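PDB 5F8V: aminotransferase, class V family protein from Trichomonas vaginalis, which probably interconverts O-phospho-L-serine and 2-oxoglutarate with 3-phosphooxypyruvate and L-glutamate, using pyridoxal 5'-phosphate, in the second step of L-serine biosynthesis from 3-phosphoglycerate. Local coordinates for residues K94-C100 / V120-A126; F151-D155 / F167-P171; T29-N33 / H47-E51; E54-L59 / N255-K259. One frame throughout, in Å; residues are numbered along the deposited sequence.

Interaction 1. Residues K94-C100 / V120-A126; sequences KAVDYLC and VTVNSVA
D97 OD1 accepts a hydrogen bond from N123 ND2 at 3.0 Å and a second one from S145 OG, so one carboxylate oxygen ties strand 95-98 to strand 121-124 and to the loop ahead of strand 148-154. The two strands run parallel and are joined through helix 103-115, a beta-alpha-beta crossover that builds one edge of the large sheet of this PLP-dependent aminotransferase. D97 and N123 are bridge partners, and their side chains stand side by side on the same face. N123 CG lies anti to its own backbone N (chi1 -176°), which lays the amide alongside the carboxylate. The N-H points straight at OD1 within the amide plane; it arrives well above the carboxylate plane, and the two planes are 59° apart. The same ND2 also bonds K143 O.

Four hydrogen bonds knit the backbones from K94 O to Y98 N, the first of them T121 N to K94 O at 2.8 Å. A fifth, V125 N to Y98 O, continues the ladder beyond the bridges. On the other face V96 CG2 rests 4.1 Å from V122 CG1, and the Y98 ring, its OH bonded to Y150, packs with V122 against F109 of the crossover helix. V125 CG2 touches D97 CB at 3.7 Å, covering the carboxylate stem from the side. Past the strand ends, L99 CD1 meets A126 CB at 3.8 Å, while one water takes the N-H groups of C100 and A126 and bonds S124 OG at 2.7 Å.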
loop_
_atom_site.group_PDB
_atom_site.type_symbol
_atom_site.label_atom_id
_atom_site.label_comp_id
_atom_site.label_asym_id
_atom_site.label_seq_id
_atom_site.Cartn_x
_atom_site.Cartn_y
_atom_site.Cartn_z
ATOM N N LYS A 94 22.169 8.777 -20.628
ATOM C CA LYS A 94 21.391 9.578 -21.572
ATOM C C LYS A 94 20.267 8.788 -22.252
ATOM O O LYS A 94 19.518 9.353 -23.055
ATOM C CB LYS A 94 22.322 10.197 -22.626
ATOM C CG LYS A 94 23.449 11.063 -22.058
ATOM C CD LYS A 94 22.929 12.192 -21.175
ATOM C CE LYS A 94 24.016 13.181 -20.758
ATOM N NZ LYS A 94 24.670 12.798 -19.475
ATOM N N ALA A 95 20.138 7.498 -21.930
ATOM C CA ALA A 95 19.109 6.656 -22.536
ATOM C C ALA A 95 18.604 5.560 -21.603
ATOM O O ALA A 95 19.285 5.182 -20.650
ATOM C CB ALA A 95 19.634 6.040 -23.828
ATOM N N VAL A 96 17.390 5.085 -21.889
ATOM C CA VAL A 96 16.834 3.889 -21.257
ATOM C C VAL A 96 16.152 3.027 -22.314
ATOM O O VAL A 96 15.511 3.553 -23.231
ATOM C CB VAL A 96 15.824 4.217 -20.133
ATOM C CG1 VAL A 96 16.542 4.800 -18.926
ATOM C CG2 VAL A 96 14.706 5.140 -20.627
ATOM N N ASP A 97 16.298 1.708 -22.178
ATOM C CA ASP A 97 15.708 0.753 -23.119
ATOM C C ASP A 97 14.541 -0.016 -22.487
ATOM O O ASP A 97 14.671 -0.584 -21.388
ATOM C CB ASP A 97 16.781 -0.204 -23.650
ATOM C CG ASP A 97 17.637 0.418 -24.784
ATOM O OD1 ASP A 97 17.176 1.361 -25.463
ATOM O OD2 ASP A 97 18.776 -0.043 -25.015
ATOM N N TYR A 98 13.411 -0.012 -23.199
ATOM C CA TYR A 98 12.195 -0.741 -22.828
ATOM C C TYR A 98 11.833 -1.710 -23.948
ATOM O O TYR A 98 11.663 -1.292 -25.090
ATOM C CB TYR A 98 11.048 0.248 -22.589
ATOM C CG TYR A 98 11.138 0.945 -21.247
ATOM C CD1 TYR A 98 10.386 0.501 -20.165
ATOM C CD2 TYR A 98 11.998 2.029 -21.049
ATOM C CE1 TYR A 98 10.470 1.111 -18.930
ATOM C CE2 TYR A 98 12.092 2.651 -19.804
ATOM C CZ TYR A 98 11.324 2.186 -18.751
ATOM O OH TYR A 98 11.390 2.768 -17.517
ATOM N N LEU A 99 11.763 -3.004 -23.636
ATOM C CA LEU A 99 11.233 -3.995 -24.577
ATOM C C LEU A 99 9.767 -4.202 -24.219
ATOM O O LEU A 99 9.452 -4.673 -23.122
ATOM C CB LEU A 99 11.997 -5.314 -24.501
ATOM C CG LEU A 99 11.435 -6.468 -25.353
ATOM C CD1 LEU A 99 11.720 -6.266 -26.825
ATOM C CD2 LEU A 99 11.971 -7.812 -24.885
ATOM N N CYS A 100 8.883 -3.855 -25.147
ATOM C CA CYS A 100 7.441 -3.933 -24.932
ATOM C C CYS A 100 6.879 -5.165 -25.625
ATOM O O CYS A 100 6.715 -5.179 -26.841
ATOM C CB CYS A 100 6.768 -2.658 -25.443
ATOM S SG CYS A 100 7.367 -1.139 -24.660
ATOM N N VAL A 120 17.062 12.436 -21.630
ATOM C CA VAL A 120 17.036 10.976 -21.617
ATOM C C VAL A 120 16.174 10.476 -22.762
ATOM O O VAL A 120 14.986 10.801 -22.837
ATOM C CB VAL A 120 16.515 10.397 -20.284
ATOM C CG1 VAL A 120 16.588 8.879 -20.298
ATOM C CG2 VAL A 120 17.319 10.944 -19.105
ATOM N N THR A 121 16.783 9.690 -23.650
ATOM C CA THR A 121 16.066 9.044 -24.745
ATOM C C THR A 121 15.337 7.810 -24.195
ATOM O O THR A 121 15.979 6.872 -23.744
ATOM C CB THR A 121 17.033 8.633 -25.881
ATOM O OG1 THR A 121 17.741 9.790 -26.355
ATOM C CG2 THR A 121 16.285 8.004 -27.051
ATOM N N VAL A 122 14.006 7.831 -24.222
ATOM C CA VAL A 122 13.194 6.685 -23.816
ATOM C C VAL A 122 12.895 5.850 -25.063
ATOM O O VAL A 122 12.004 6.174 -25.842
ATOM C CB VAL A 122 11.889 7.122 -23.131
ATOM C CG1 VAL A 122 11.143 5.907 -22.577
ATOM C CG2 VAL A 122 12.178 8.137 -22.024
ATOM N N ASN A 123 13.655 4.772 -25.232
ATOM C CA ASN A 123 13.659 4.002 -26.460
ATOM C C ASN A 123 12.868 2.704 -26.318
ATOM O O ASN A 123 13.112 1.924 -25.399
ATOM C CB ASN A 123 15.103 3.693 -26.854
ATOM C CG ASN A 123 15.205 2.966 -28.181
ATOM O OD1 ASN A 123 14.567 3.354 -29.156
ATOM N ND2 ASN A 123 15.999 1.902 -28.220
ATOM N N SER A 124 11.911 2.498 -27.223
ATOM C CA SER A 124 11.244 1.212 -27.375
ATOM C C SER A 124 12.090 0.329 -28.304
ATOM O O SER A 124 12.301 0.679 -29.463
ATOM C CB SER A 124 9.841 1.396 -27.945
ATOM O OG SER A 124 9.192 0.145 -28.083
ATOM N N VAL A 125 12.544 -0.807 -27.777
ATOM C CA VAL A 125 13.573 -1.669 -28.399
ATOM C C VAL A 125 13.111 -2.407 -29.665
ATOM O O VAL A 125 13.895 -2.556 -30.622
ATOM C CB VAL A 125 14.104 -2.693 -27.350
ATOM C CG1 VAL A 125 14.852 -3.851 -27.981
ATOM C CG2 VAL A 125 14.997 -1.993 -26.335
ATOM N N ALA A 126 11.867 -2.885 -29.651
ATOM C CA ALA A 126 11.278 -3.621 -30.774
ATOM C C ALA A 126 9.994 -2.956 -31.279
ATOM O O ALA A 126 9.175 -3.607 -31.932
ATOM C CB ALA A 126 10.997 -5.064 -30.360
HETATM O O HOH W 1 19.376 11.738 -24.772
HETATM O O HOH W 2 9.676 -2.494 -27.672
#

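Interaction 2. Residues F151-D155 / F167-P171; sequences FYYCD and FPDVP
Y153 reaches out from strand 148-154 to P168, in the loop that leads from strand 162-163 back to strand 174-177 of the same sheet. Its CG sits between the backbone N and the carbonyl carbon (chi1 86°), and from CB the ring rises toward the loop. P168 CG lies over one face, 4.0 Å from the ring centroid and close to the normal, a CH-pi contact. Farther out, CE1 and CZ meet P168 CD, which comes to 3.3 Å from CZ. At the tip, OH touches both loop residues: F167 CD1 is 3.2 Å away, and the F167 side chain crosses the tyrosine at about a right angle. The same OH donates a hydrogen bond to D155 OD1 at 3.0 Å, meeting that oxygen from above the carboxylate plane. The other oxygen, OD2, is taken by N181 and by a salt bridge to R185.

Two residues back along the strand, F151 makes a second CH-pi contact. V170 CG1 stands over the phenyl face, 4.1 Å from its centroid, and V170 CG2 presses on CG at 3.6 Å, near the root of the ring. P168 CG also reaches F151 CE2 at 4.2 Å, so one proline carbon touches both aromatic side chains. The ring of W142 packs on F151 as well, and F164 meets Y153 edge-to-face.

No hydrogen bond crosses between 151-155 and 167-171. What joins the two segments is apolar and CH-pi packing, and the polar tip in this contact, Y153 OH, is satisfied within its own segment by D155, which gives the buried hydroxyl a partner without any polar bond to the loop.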
loop_
_atom_site.group_PDB
_atom_site.type_symbol
_atom_site.label_atom_id
_atom_site.label_comp_id
_atom_site.label_asym_id
_atom_site.label_seq_id
_atom_site.Cartn_x
_atom_site.Cartn_y
_atom_site.Cartn_z
ATOM N N PHE A 151 17.906 -2.102 -19.263
ATOM C CA PHE A 151 17.039 -2.763 -20.226
ATOM C C PHE A 151 15.828 -3.253 -19.430
ATOM O O PHE A 151 15.949 -4.173 -18.620
ATOM C CB PHE A 151 17.766 -3.938 -20.882
ATOM C CG PHE A 151 16.958 -4.656 -21.925
ATOM C CD1 PHE A 151 17.102 -4.343 -23.274
ATOM C CD2 PHE A 151 16.060 -5.660 -21.563
ATOM C CE1 PHE A 151 16.367 -5.016 -24.239
ATOM C CE2 PHE A 151 15.319 -6.327 -22.515
ATOM C CZ PHE A 151 15.472 -6.007 -23.861
ATOM N N TYR A 152 14.681 -2.617 -19.643
ATOM C CA TYR A 152 13.459 -2.942 -18.909
ATOM C C TYR A 152 12.607 -3.907 -19.714
ATOM O O TYR A 152 12.444 -3.728 -20.922
ATOM C CB TYR A 152 12.658 -1.674 -18.612
ATOM C CG TYR A 152 11.394 -1.929 -17.820
ATOM C CD1 TYR A 152 10.243 -2.443 -18.434
ATOM C CD2 TYR A 152 11.342 -1.664 -16.450
ATOM C CE1 TYR A 152 9.095 -2.694 -17.708
ATOM C CE2 TYR A 152 10.190 -1.901 -15.723
ATOM C CZ TYR A 152 9.076 -2.411 -16.359
ATOM O OH TYR A 152 7.945 -2.648 -15.644
ATOM N N TYR A 153 12.051 -4.916 -19.042
ATOM C CA TYR A 153 11.089 -5.832 -19.677
ATOM C C TYR A 153 10.207 -6.559 -18.679
ATOM O O TYR A 153 10.511 -6.614 -17.493
ATOM C CB TYR A 153 11.798 -6.849 -20.574
ATOM C CG TYR A 153 12.317 -8.100 -19.892
ATOM C CD1 TYR A 153 13.500 -8.085 -19.161
ATOM C CD2 TYR A 153 11.639 -9.312 -20.014
ATOM C CE1 TYR A 153 13.988 -9.241 -18.549
ATOM C CE2 TYR A 153 12.122 -10.464 -19.418
ATOM C CZ TYR A 153 13.302 -10.422 -18.681
ATOM O OH TYR A 153 13.766 -11.577 -18.099
ATOM N N CYS A 154 9.125 -7.125 -19.197
ATOM C CA CYS A 154 8.153 -7.870 -18.404
ATOM C C CYS A 154 8.353 -9.360 -18.635
ATOM O O CYS A 154 8.194 -9.860 -19.757
ATOM C CB CYS A 154 6.740 -7.476 -18.800
ATOM S SG CYS A 154 5.493 -8.215 -17.748
ATOM N N ASP A 155 8.717 -10.070 -17.577
ATOM C CA ASP A 155 9.019 -11.491 -17.704
ATOM C C ASP A 155 7.780 -12.312 -18.067
ATOM O O ASP A 155 7.896 -13.298 -18.784
ATOM C CB ASP A 155 9.660 -12.024 -16.421
ATOM C CG ASP A 155 10.490 -13.261 -16.662
ATOM O OD1 ASP A 155 11.337 -13.245 -17.571
ATOM O OD2 ASP A 155 10.297 -14.251 -15.939
ATOM N N PHE A 167 16.344 -15.208 -19.123
ATOM C CA PHE A 167 16.586 -13.759 -19.213
ATOM C C PHE A 167 17.211 -13.409 -20.571
ATOM O O PHE A 167 17.993 -14.194 -21.101
ATOM C CB PHE A 167 17.523 -13.260 -18.102
ATOM C CG PHE A 167 16.960 -13.350 -16.697
ATOM C CD1 PHE A 167 15.613 -13.647 -16.435
ATOM C CD2 PHE A 167 17.798 -13.099 -15.615
ATOM C CE1 PHE A 167 15.145 -13.713 -15.138
ATOM C CE2 PHE A 167 17.324 -13.156 -14.315
ATOM C CZ PHE A 167 16.001 -13.466 -14.075
ATOM N N PRO A 168 16.854 -12.239 -21.141
ATOM C CA PRO A 168 17.545 -11.774 -22.344
ATOM C C PRO A 168 19.042 -11.535 -22.117
ATOM O O PRO A 168 19.476 -11.318 -20.976
ATOM C CB PRO A 168 16.854 -10.444 -22.666
ATOM C CG PRO A 168 15.541 -10.506 -21.979
ATOM C CD PRO A 168 15.781 -11.313 -20.741
ATOM N N ASP A 169 19.802 -11.595 -23.208
ATOM C CA ASP A 169 21.222 -11.272 -23.220
ATOM C C ASP A 169 21.403 -9.881 -23.833
ATOM O O ASP A 169 21.272 -9.706 -25.044
ATOM C CB ASP A 169 21.979 -12.333 -24.029
ATOM C CG ASP A 169 23.488 -12.164 -23.969
ATOM O OD1 ASP A 169 24.001 -11.557 -22.999
ATOM O OD2 ASP A 169 24.166 -12.668 -24.894
ATOM N N VAL A 170 21.665 -8.893 -22.980
ATOM C CA VAL A 170 21.889 -7.517 -23.414
ATOM C C VAL A 170 22.973 -6.873 -22.551
ATOM O O VAL A 170 23.204 -7.315 -21.418
ATOM C CB VAL A 170 20.602 -6.655 -23.354
ATOM C CG1 VAL A 170 19.555 -7.177 -24.329
ATOM C CG2 VAL A 170 20.045 -6.573 -21.941
ATOM N N PRO A 171 23.645 -5.827 -23.073
ATOM C CA PRO A 171 24.722 -5.221 -22.277
ATOM C C PRO A 171 24.243 -4.589 -20.965
ATOM O O PRO A 171 24.794 -4.902 -19.908
ATOM C CB PRO A 171 25.303 -4.165 -23.226
ATOM C CG PRO A 171 25.005 -4.695 -24.592
ATOM C CD PRO A 171 23.625 -5.282 -24.447
#

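Interaction 3. Residues T29-N33 / H47-E51; sequences TNWRN and HWMEE
The first turns of helix 46-63 receive the loop that follows helix 18-26, with W31 and R32 as the two side chains that reach across. W31 extends its six-membered ring toward the helix, CG anti to the backbone N (chi1 176°). Its rim does the touching: CZ3 lies 3.9 Å from H47 CB, and CH2 approaches H47 O and E51 CB. E51 OE1 lies in the indole plane at the edge, 3.6 Å from CZ2, with the carboxylate turned almost perpendicular to the ring. Y252 of helix 248-263 meets the indole edge-to-face.

A chi1 of 69° puts R32 CG over the W31 ring, and bends at chi2 and chi3 bring the guanidinium to E50. NH1 forms a salt bridge to E50 OE1 at 2.8 Å, on the syn side and somewhat out of the carboxylate plane. NH2 adds a weak bond of 3.3 Å to the same E50 OE1. H47 CD2 sits over one guanidinium face, the imidazole standing nearly upright to it.

A water gives a hydrogen bond to E51 OE1 at 2.7 Å and takes a weak one from R32 NH2. E51 OE2 is bound by N255. The guanidinium thus has one carboxylate paired directly and a second linked through water, weakly on the arginine side, so its charge is probably balanced mainly by E50.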
loop_
_atom_site.group_PDB
_atom_site.type_symbol
_atom_site.label_atom_id
_atom_site.label_comp_id
_atom_site.label_asym_id
_atom_site.label_seq_id
_atom_site.Cartn_x
_atom_site.Cartn_y
_atom_site.Cartn_z
ATOM N N THR A 29 -7.101 -12.598 16.317
ATOM C CA THR A 29 -7.274 -11.799 17.540
ATOM C C THR A 29 -6.064 -11.853 18.475
ATOM O O THR A 29 -5.921 -10.999 19.357
ATOM C CB THR A 29 -8.534 -12.226 18.327
ATOM O OG1 THR A 29 -8.315 -13.490 18.957
ATOM C CG2 THR A 29 -9.736 -12.324 17.408
ATOM N N ASN A 30 -5.203 -12.851 18.293
ATOM C CA ASN A 30 -4.021 -13.002 19.123
ATOM C C ASN A 30 -2.883 -13.657 18.356
ATOM O O ASN A 30 -2.863 -14.882 18.173
ATOM C CB ASN A 30 -4.359 -13.799 20.389
ATOM C CG ASN A 30 -3.348 -13.576 21.499
ATOM O OD1 ASN A 30 -2.144 -13.455 21.246
ATOM N ND2 ASN A 30 -3.828 -13.502 22.738
ATOM N N TRP A 31 -1.932 -12.827 17.929
ATOM C CA TRP A 31 -0.808 -13.257 17.104
ATOM C C TRP A 31 0.398 -13.613 17.976
ATOM O O TRP A 31 0.861 -12.788 18.765
ATOM C CB TRP A 31 -0.448 -12.154 16.112
ATOM C CG TRP A 31 0.741 -12.454 15.280
ATOM C CD1 TRP A 31 0.934 -13.540 14.483
ATOM C CD2 TRP A 31 1.913 -11.646 15.155
ATOM N NE1 TRP A 31 2.159 -13.465 13.873
ATOM C CE2 TRP A 31 2.781 -12.309 14.265
ATOM C CE3 TRP A 31 2.315 -10.423 15.710
ATOM C CZ2 TRP A 31 4.034 -11.788 13.912
ATOM C CZ3 TRP A 31 3.562 -9.905 15.360
ATOM C CH2 TRP A 31 4.403 -10.586 14.472
ATOM N N ARG A 32 0.891 -14.839 17.796
ATOM C CA ARG A 32 1.947 -15.469 18.610
ATOM C C ARG A 32 1.881 -15.181 20.116
ATOM O O ARG A 32 2.894 -14.890 20.753
ATOM C CB ARG A 32 3.345 -15.189 18.035
ATOM C CG ARG A 32 3.825 -13.743 18.142
ATOM C CD ARG A 32 5.332 -13.643 18.378
ATOM N NE ARG A 32 6.063 -13.137 17.215
ATOM C CZ ARG A 32 7.369 -12.869 17.195
ATOM N NH1 ARG A 32 8.140 -13.060 18.271
ATOM N NH2 ARG A 32 7.915 -12.403 16.078
ATOM N N ASN A 33 0.673 -15.275 20.667
ATOM C CA ASN A 33 0.432 -15.113 22.101
ATOM C C ASN A 33 0.835 -13.717 22.640
ATOM O O ASN A 33 1.200 -13.580 23.807
ATOM C CB ASN A 33 1.138 -16.260 22.867
ATOM C CG ASN A 33 0.302 -16.830 24.008
ATOM O OD1 ASN A 33 -0.930 -16.727 24.026
ATOM N ND2 ASN A 33 0.976 -17.460 24.962
ATOM N N HIS A 47 8.211 -7.558 18.387
ATOM C CA HIS A 47 7.498 -8.581 17.622
ATOM C C HIS A 47 7.457 -8.306 16.121
ATOM O O HIS A 47 7.725 -9.209 15.336
ATOM C CB HIS A 47 6.076 -8.765 18.143
ATOM C CG HIS A 47 6.018 -9.277 19.546
ATOM N ND1 HIS A 47 5.597 -8.500 20.603
ATOM C CD2 HIS A 47 6.353 -10.478 20.071
ATOM C CE1 HIS A 47 5.662 -9.205 21.718
ATOM N NE2 HIS A 47 6.117 -10.410 21.422
ATOM N N TRP A 48 7.130 -7.076 15.722
ATOM C CA TRP A 48 7.063 -6.773 14.289
ATOM C C TRP A 48 8.441 -6.817 13.613
ATOM O O TRP A 48 8.591 -7.406 12.542
ATOM C CB TRP A 48 6.375 -5.432 13.955
ATOM C CG TRP A 48 6.426 -5.289 12.476
ATOM C CD1 TRP A 48 7.219 -4.444 11.747
ATOM C CD2 TRP A 48 5.792 -6.152 11.539
ATOM N NE1 TRP A 48 7.066 -4.690 10.406
ATOM C CE2 TRP A 48 6.199 -5.739 10.248
ATOM C CE3 TRP A 48 4.896 -7.227 11.661
ATOM C CZ2 TRP A 48 5.721 -6.349 9.086
ATOM C CZ3 TRP A 48 4.428 -7.839 10.506
ATOM C CH2 TRP A 48 4.845 -7.395 9.235
ATOM N N MET A 49 9.437 -6.193 14.234
ATOM C CA MET A 49 10.789 -6.202 13.679
ATOM C C MET A 49 11.363 -7.607 13.446
ATOM O O MET A 49 12.127 -7.803 12.511
ATOM C CB MET A 49 11.725 -5.340 14.532
ATOM C CG MET A 49 11.468 -3.851 14.328
ATOM S SD MET A 49 12.367 -2.802 15.482
ATOM C CE MET A 49 14.052 -2.950 14.897
ATOM N N GLU A 50 10.989 -8.575 14.281
ATOM C CA GLU A 50 11.332 -9.986 14.046
ATOM C C GLU A 50 10.602 -10.576 12.834
ATOM O O GLU A 50 11.215 -11.266 12.018
ATOM C CB GLU A 50 11.016 -10.834 15.280
ATOM C CG GLU A 50 11.979 -10.644 16.436
ATOM C CD GLU A 50 11.681 -11.578 17.602
ATOM O OE1 GLU A 50 10.513 -11.639 18.049
ATOM O OE2 GLU A 50 12.619 -12.254 18.078
ATOM N N GLU A 51 9.296 -10.314 12.730
ATOM C CA GLU A 51 8.486 -10.838 11.621
ATOM C C GLU A 51 9.009 -10.363 10.271
ATOM O O GLU A 51 9.141 -11.152 9.339
ATOM C CB GLU A 51 7.015 -10.431 11.779
ATOM C CG GLU A 51 6.070 -10.883 10.655
ATOM C CD GLU A 51 5.870 -12.392 10.562
ATOM O OE1 GLU A 51 6.282 -13.142 11.466
ATOM O OE2 GLU A 51 5.268 -12.839 9.571
HETATM O O HOH W 3 7.696 -13.502 13.721
#

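Interaction 4. Residues E54-L59 / N255-K259; sequences EATERL and NHIFK
Helices 46-63 and 248-263 pack here at 36° between their short segments, with a salt-bridge network of E54, R58 and K259 along one side and an apolar patch beside it. E54 OE1 is the focus. R58, one turn on, donates from NH2 to it at 2.8 Å, and N255 donates from ND2 at 3.1 Å. The two donors arrive from opposite faces of the carboxylate plane. K259 NZ forms only a long ion pair with E54 OE1, 3.9 Å, but a water bridges these two atoms.

N255 uses both ends of its amide: OD1 accepts from R58 NE at 3.0 Å, while ND2 also serves E51. A bend at chi3 (-55°) turns the guanidinium of R58 across the asparagine, N255 OD1 and E54 OE1 both lying at its edge. K259 CG covers one face, 3.4 Å from NE, and E262 pairs with NH1.

Beside this, F258 CB packs on R58 CD, and L59 CD1 lies over the phenyl face, 4.2 Å from its centroid. A55 CB rests on N255 CB and CG. With E54 and E262 both pairing with R58, the arginine and the nearby lysine are offset by acidic partners, so their like charges probably cost little.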
loop_
_atom_site.group_PDB
_atom_site.type_symbol
_atom_site.label_atom_id
_atom_site.label_comp_id
_atom_site.label_asym_id
_atom_site.label_seq_id
_atom_site.Cartn_x
_atom_site.Cartn_y
_atom_site.Cartn_z
ATOM N N GLU A 54 12.421 -11.842 9.525
ATOM C CA GLU A 54 12.178 -13.228 9.124
ATOM C C GLU A 54 11.623 -13.322 7.692
ATOM O O GLU A 54 12.117 -14.113 6.884
ATOM C CB GLU A 54 11.223 -13.902 10.117
ATOM C CG GLU A 54 10.966 -15.377 9.850
ATOM C CD GLU A 54 9.886 -15.938 10.751
ATOM O OE1 GLU A 54 8.833 -16.372 10.229
ATOM O OE2 GLU A 54 10.083 -15.936 11.977
ATOM N N ALA A 55 10.615 -12.506 7.382
ATOM C CA ALA A 55 10.017 -12.486 6.035
ATOM C C ALA A 55 11.050 -12.179 4.946
ATOM O O ALA A 55 11.048 -12.804 3.874
ATOM C CB ALA A 55 8.875 -11.488 5.980
ATOM N N THR A 56 11.948 -11.239 5.232
ATOM C CA THR A 56 13.004 -10.857 4.296
ATOM C C THR A 56 13.986 -12.011 4.055
ATOM O O THR A 56 14.313 -12.351 2.903
ATOM C CB THR A 56 13.766 -9.607 4.804
ATOM O OG1 THR A 56 12.831 -8.546 5.074
ATOM C CG2 THR A 56 14.787 -9.133 3.777
ATOM N N GLU A 57 14.451 -12.594 5.155
ATOM C CA GLU A 57 15.355 -13.745 5.127
ATOM C C GLU A 57 14.725 -14.939 4.410
ATOM O O GLU A 57 15.377 -15.595 3.603
ATOM C CB GLU A 57 15.771 -14.145 6.562
ATOM C CG GLU A 57 16.834 -13.237 7.179
ATOM C CD GLU A 57 16.948 -13.358 8.698
ATOM O OE1 GLU A 57 16.393 -14.307 9.298
ATOM O OE2 GLU A 57 17.594 -12.488 9.309
ATOM N N ARG A 58 13.458 -15.212 4.697
ATOM C CA ARG A 58 12.777 -16.363 4.099
ATOM C C ARG A 58 12.704 -16.205 2.571
ATOM O O ARG A 58 12.955 -17.154 1.829
ATOM C CB ARG A 58 11.385 -16.564 4.703
ATOM C CG ARG A 58 10.779 -17.919 4.390
ATOM C CD ARG A 58 9.455 -18.156 5.097
ATOM N NE ARG A 58 9.495 -17.987 6.553
ATOM C CZ ARG A 58 9.884 -18.896 7.454
ATOM N NH1 ARG A 58 10.302 -20.114 7.108
ATOM N NH2 ARG A 58 9.828 -18.583 8.749
ATOM N N LEU A 59 12.386 -15.002 2.114
ATOM C CA LEU A 59 12.363 -14.717 0.689
ATOM C C LEU A 59 13.754 -14.875 0.092
ATOM O O LEU A 59 13.890 -15.385 -1.023
ATOM C CB LEU A 59 11.836 -13.310 0.425
ATOM C CG LEU A 59 11.703 -12.872 -1.036
ATOM C CD1 LEU A 59 10.757 -13.791 -1.801
ATOM C CD2 LEU A 59 11.221 -11.428 -1.103
ATOM N N ASN A 255 4.667 -13.624 4.139
ATOM C CA ASN A 255 5.517 -14.573 4.860
ATOM C C ASN A 255 4.844 -15.929 5.063
ATOM O O ASN A 255 5.495 -16.972 4.958
ATOM C CB ASN A 255 5.964 -13.984 6.208
ATOM C CG ASN A 255 7.089 -14.771 6.864
ATOM O OD1 ASN A 255 7.858 -15.468 6.202
ATOM N ND2 ASN A 255 7.203 -14.641 8.176
ATOM N N HIS A 256 3.545 -15.912 5.342
ATOM C CA HIS A 256 2.778 -17.154 5.444
ATOM C C HIS A 256 2.819 -17.946 4.135
ATOM O O HIS A 256 3.010 -19.158 4.155
ATOM C CB HIS A 256 1.331 -16.894 5.878
ATOM C CG HIS A 256 1.128 -16.950 7.357
ATOM N ND1 HIS A 256 1.382 -18.085 8.096
ATOM C CD2 HIS A 256 0.666 -16.026 8.234
ATOM C CE1 HIS A 256 1.105 -17.852 9.367
ATOM N NE2 HIS A 256 0.664 -16.611 9.477
ATOM N N ILE A 257 2.661 -17.252 3.012
ATOM C CA ILE A 257 2.780 -17.866 1.696
ATOM C C ILE A 257 4.210 -18.352 1.427
ATOM O O ILE A 257 4.377 -19.435 0.881
ATOM C CB ILE A 257 2.292 -16.938 0.551
ATOM C CG1 ILE A 257 0.786 -16.678 0.686
ATOM C CG2 ILE A 257 2.573 -17.576 -0.815
ATOM C CD1 ILE A 257 0.282 -15.510 -0.133
ATOM N N PHE A 258 5.229 -17.591 1.821
ATOM C CA PHE A 258 6.622 -18.049 1.649
ATOM C C PHE A 258 6.845 -19.401 2.350
ATOM O O PHE A 258 7.408 -20.330 1.769
ATOM C CB PHE A 258 7.643 -17.016 2.159
ATOM C CG PHE A 258 7.589 -15.666 1.468
ATOM C CD1 PHE A 258 7.020 -15.490 0.199
ATOM C CD2 PHE A 258 8.141 -14.557 2.094
ATOM C CE1 PHE A 258 6.987 -14.230 -0.397
ATOM C CE2 PHE A 258 8.111 -13.304 1.498
ATOM C CZ PHE A 258 7.528 -13.139 0.255
ATOM N N LYS A 259 6.361 -19.506 3.583
ATOM C CA LYS A 259 6.427 -20.761 4.334
ATOM C C LYS A 259 5.690 -21.862 3.571
ATOM O O LYS A 259 6.209 -22.956 3.390
ATOM C CB LYS A 259 5.796 -20.613 5.723
ATOM C CG LYS A 259 6.481 -19.637 6.666
ATOM C CD LYS A 259 5.560 -19.301 7.834
ATOM C CE LYS A 259 6.168 -18.271 8.759
ATOM N NZ LYS A 259 5.182 -17.742 9.744
HETATM O O HOH W 4 6.545 -15.896 11.526
#

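Interactions 1 and 2 share the large sheet: strands 95-98 and 148-154 are neighbours, joined by Y152 N to D97 O at 2.7 Å and L99 N to Y152 O at 2.9 Å, so the edge crossover of interaction 1 continues into the strand that carries the loop packing of interaction 2. Interactions 3 and 4 both use helix 46-63, their centres 14 Å apart, and E51 OE2 meets N255 ND2 at 3.0 Å. Interactions 1 and 3 lie on opposite sides of the chain's centre, their centres 45 Å apart. The cofactor-bearing lysine, K202, follows strand 193-199 of the sheet, and nearby F204 packs on F258 of interaction 4.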